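Local coordinates for protein nucleoside hydrolase, putative (Trypanosoma brucei, PDB 3FZ0) that belongs to the nucleoside hydrolase family, carries a calcium ion in its mixed alpha/beta fold and assembles from four copies of the chain, at residues V193-G198 with Y303-L308. The protein carries 2 engineered substitutions. Residues are numbered along the deposited sequence; the frame is centred on the assembly and turned at random.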
# COMPACT_ATOMS: atom_id res chain seq x y z
N VAL B 193 -16.33 -7.58 7.98
CA VAL B 193 -17.25 -8.71 7.86
C VAL B 193 -16.52 -10.06 7.95
O VAL B 193 -16.91 -10.91 8.75
CB VAL B 193 -18.15 -8.60 6.61
CG1 VAL B 193 -18.81 -9.92 6.33
CG2 VAL B 193 -19.23 -7.49 6.84
N LEU B 194 -15.46 -10.22 7.16
CA LEU B 194 -14.69 -11.47 7.11
C LEU B 194 -13.79 -11.74 8.34
O LEU B 194 -13.55 -12.88 8.66
CB LEU B 194 -13.88 -11.56 5.82
CG LEU B 194 -14.62 -11.62 4.46
CD1 LEU B 194 -13.69 -11.27 3.28
CD2 LEU B 194 -15.26 -12.97 4.18
N GLN B 195 -13.30 -10.69 9.01
CA GLN B 195 -12.48 -10.85 10.23
C GLN B 195 -13.30 -11.02 11.51
O GLN B 195 -12.74 -11.31 12.56
CB GLN B 195 -11.55 -9.67 10.41
CG GLN B 195 -10.44 -9.54 9.38
CD GLN B 195 -9.48 -10.73 9.38
OE1 GLN B 195 -9.38 -11.46 8.39
NE2 GLN B 195 -8.79 -10.92 10.47
N HIS B 196 -14.62 -10.86 11.44
CA HIS B 196 -15.47 -10.90 12.63
C HIS B 196 -15.45 -12.26 13.32
O HIS B 196 -15.58 -13.30 12.67
CB HIS B 196 -16.92 -10.54 12.28
CG HIS B 196 -17.88 -10.82 13.39
ND1 HIS B 196 -17.98 -10.02 14.51
CD2 HIS B 196 -18.74 -11.85 13.59
CE1 HIS B 196 -18.89 -10.52 15.32
NE2 HIS B 196 -19.36 -11.64 14.80
N LYS B 197 -15.28 -12.25 14.64
CA LYS B 197 -15.30 -13.47 15.45
C LYS B 197 -16.70 -13.70 15.98
O LYS B 197 -17.30 -12.82 16.59
CB LYS B 197 -14.34 -13.35 16.65
CG LYS B 197 -12.86 -13.12 16.32
CD LYS B 197 -12.28 -14.21 15.40
CE LYS B 197 -10.81 -13.90 15.05
NZ LYS B 197 -10.71 -12.58 14.33
N GLY B 198 -17.22 -14.90 15.76
CA GLY B 198 -18.47 -15.28 16.37
C GLY B 198 -19.64 -15.51 15.43
O GLY B 198 -20.77 -15.57 15.90
N TYR B 303 -9.56 -19.62 4.32
CA TYR B 303 -9.37 -18.24 4.78
C TYR B 303 -9.41 -17.26 3.61
O TYR B 303 -8.68 -17.42 2.63
CB TYR B 303 -8.06 -18.08 5.52
CG TYR B 303 -7.81 -16.65 5.97
CD1 TYR B 303 -8.47 -16.12 7.10
CD2 TYR B 303 -6.90 -15.83 5.28
CE1 TYR B 303 -8.25 -14.81 7.53
CE2 TYR B 303 -6.67 -14.52 5.69
CZ TYR B 303 -7.36 -14.02 6.81
OH TYR B 303 -7.13 -12.73 7.22
N VAL B 304 -10.26 -16.24 3.76
CA VAL B 304 -10.43 -15.19 2.79
C VAL B 304 -10.36 -13.83 3.49
O VAL B 304 -10.83 -13.67 4.64
CB VAL B 304 -11.79 -15.36 2.07
CG1 VAL B 304 -12.11 -14.21 1.14
CG2 VAL B 304 -11.79 -16.67 1.31
N THR B 305 -9.73 -12.87 2.82
CA THR B 305 -9.77 -11.47 3.25
C THR B 305 -9.83 -10.51 2.06
O THR B 305 -9.76 -10.95 0.93
CB THR B 305 -8.64 -11.14 4.25
OG1 THR B 305 -8.98 -9.94 4.94
CG2 THR B 305 -7.31 -10.96 3.57
N VAL B 306 -9.98 -9.22 2.31
CA VAL B 306 -9.95 -8.20 1.25
C VAL B 306 -8.69 -7.31 1.36
O VAL B 306 -8.36 -6.83 2.44
CB VAL B 306 -11.23 -7.34 1.31
CG1 VAL B 306 -11.28 -6.35 0.14
CG2 VAL B 306 -12.50 -8.23 1.35
N GLU B 307 -7.97 -7.13 0.26
CA GLU B 307 -6.83 -6.18 0.19
C GLU B 307 -7.29 -4.74 0.40
O GLU B 307 -8.24 -4.29 -0.25
CB GLU B 307 -6.17 -6.27 -1.19
CG GLU B 307 -5.01 -5.28 -1.42
CD GLU B 307 -3.84 -5.46 -0.42
OE1 GLU B 307 -3.27 -6.56 -0.34
OE2 GLU B 307 -3.47 -4.50 0.28
N LEU B 308 -6.62 -4.02 1.29
CA LEU B 308 -6.95 -2.63 1.52
C LEU B 308 -5.95 -1.64 0.92
O LEU B 308 -6.29 -0.47 0.73
CB LEU B 308 -7.03 -2.36 3.02
CG LEU B 308 -8.01 -3.16 3.88
CD1 LEU B 308 -7.87 -2.79 5.38
CD2 LEU B 308 -9.47 -3.04 3.37
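The last turn of helix 187-195 packs against the end of strand 296-306, with Leu194 on the tight, buried side and Gln195 toward the more open one. Leu194 CG stands anti to its carbonyl carbon, and an extended chi2 (162°) brings CD1 to the strand: it lies 3.8 Å from Val306 CG2, the two side chains crossing at about a right angle, and 4.0 Å from Val304 CG1, and between those residues it meets Thr305 CA. Leucine's length and forked end let CD1 touch both valine methyls, whose short beta-branched side chains fit an extended strand.

Gln195, partly exposed, bends at chi2 (-62°) so that its amide turns back to the strand. There Tyr303 OH donates a hydrogen bond to Gln195 OE1 at 2.8 Å. The phenol comes from above the carbonyl plane, with OE1 at the ring edge and amide and ring 82° apart. Tyrosine has the length to bring a hydroxyl to this amide. Met177 of a neighbouring subunit packs on Tyr303, so the assembly partly covers this looser side. Farther toward solvent, exposed Lys197 curls back, its NZ donating to Gln195 O in the carbonyl plane.

Asn336 hydrogen-bonds both segments, ND2 to Leu194 O and OD1 to Val304 N. The neighbouring Val193 packs on helix 138-146. The helix thus covers part of the mixed sheet of this alpha/beta fold, where strand 296-306 runs antiparallel between strands 337-343 and 317-319.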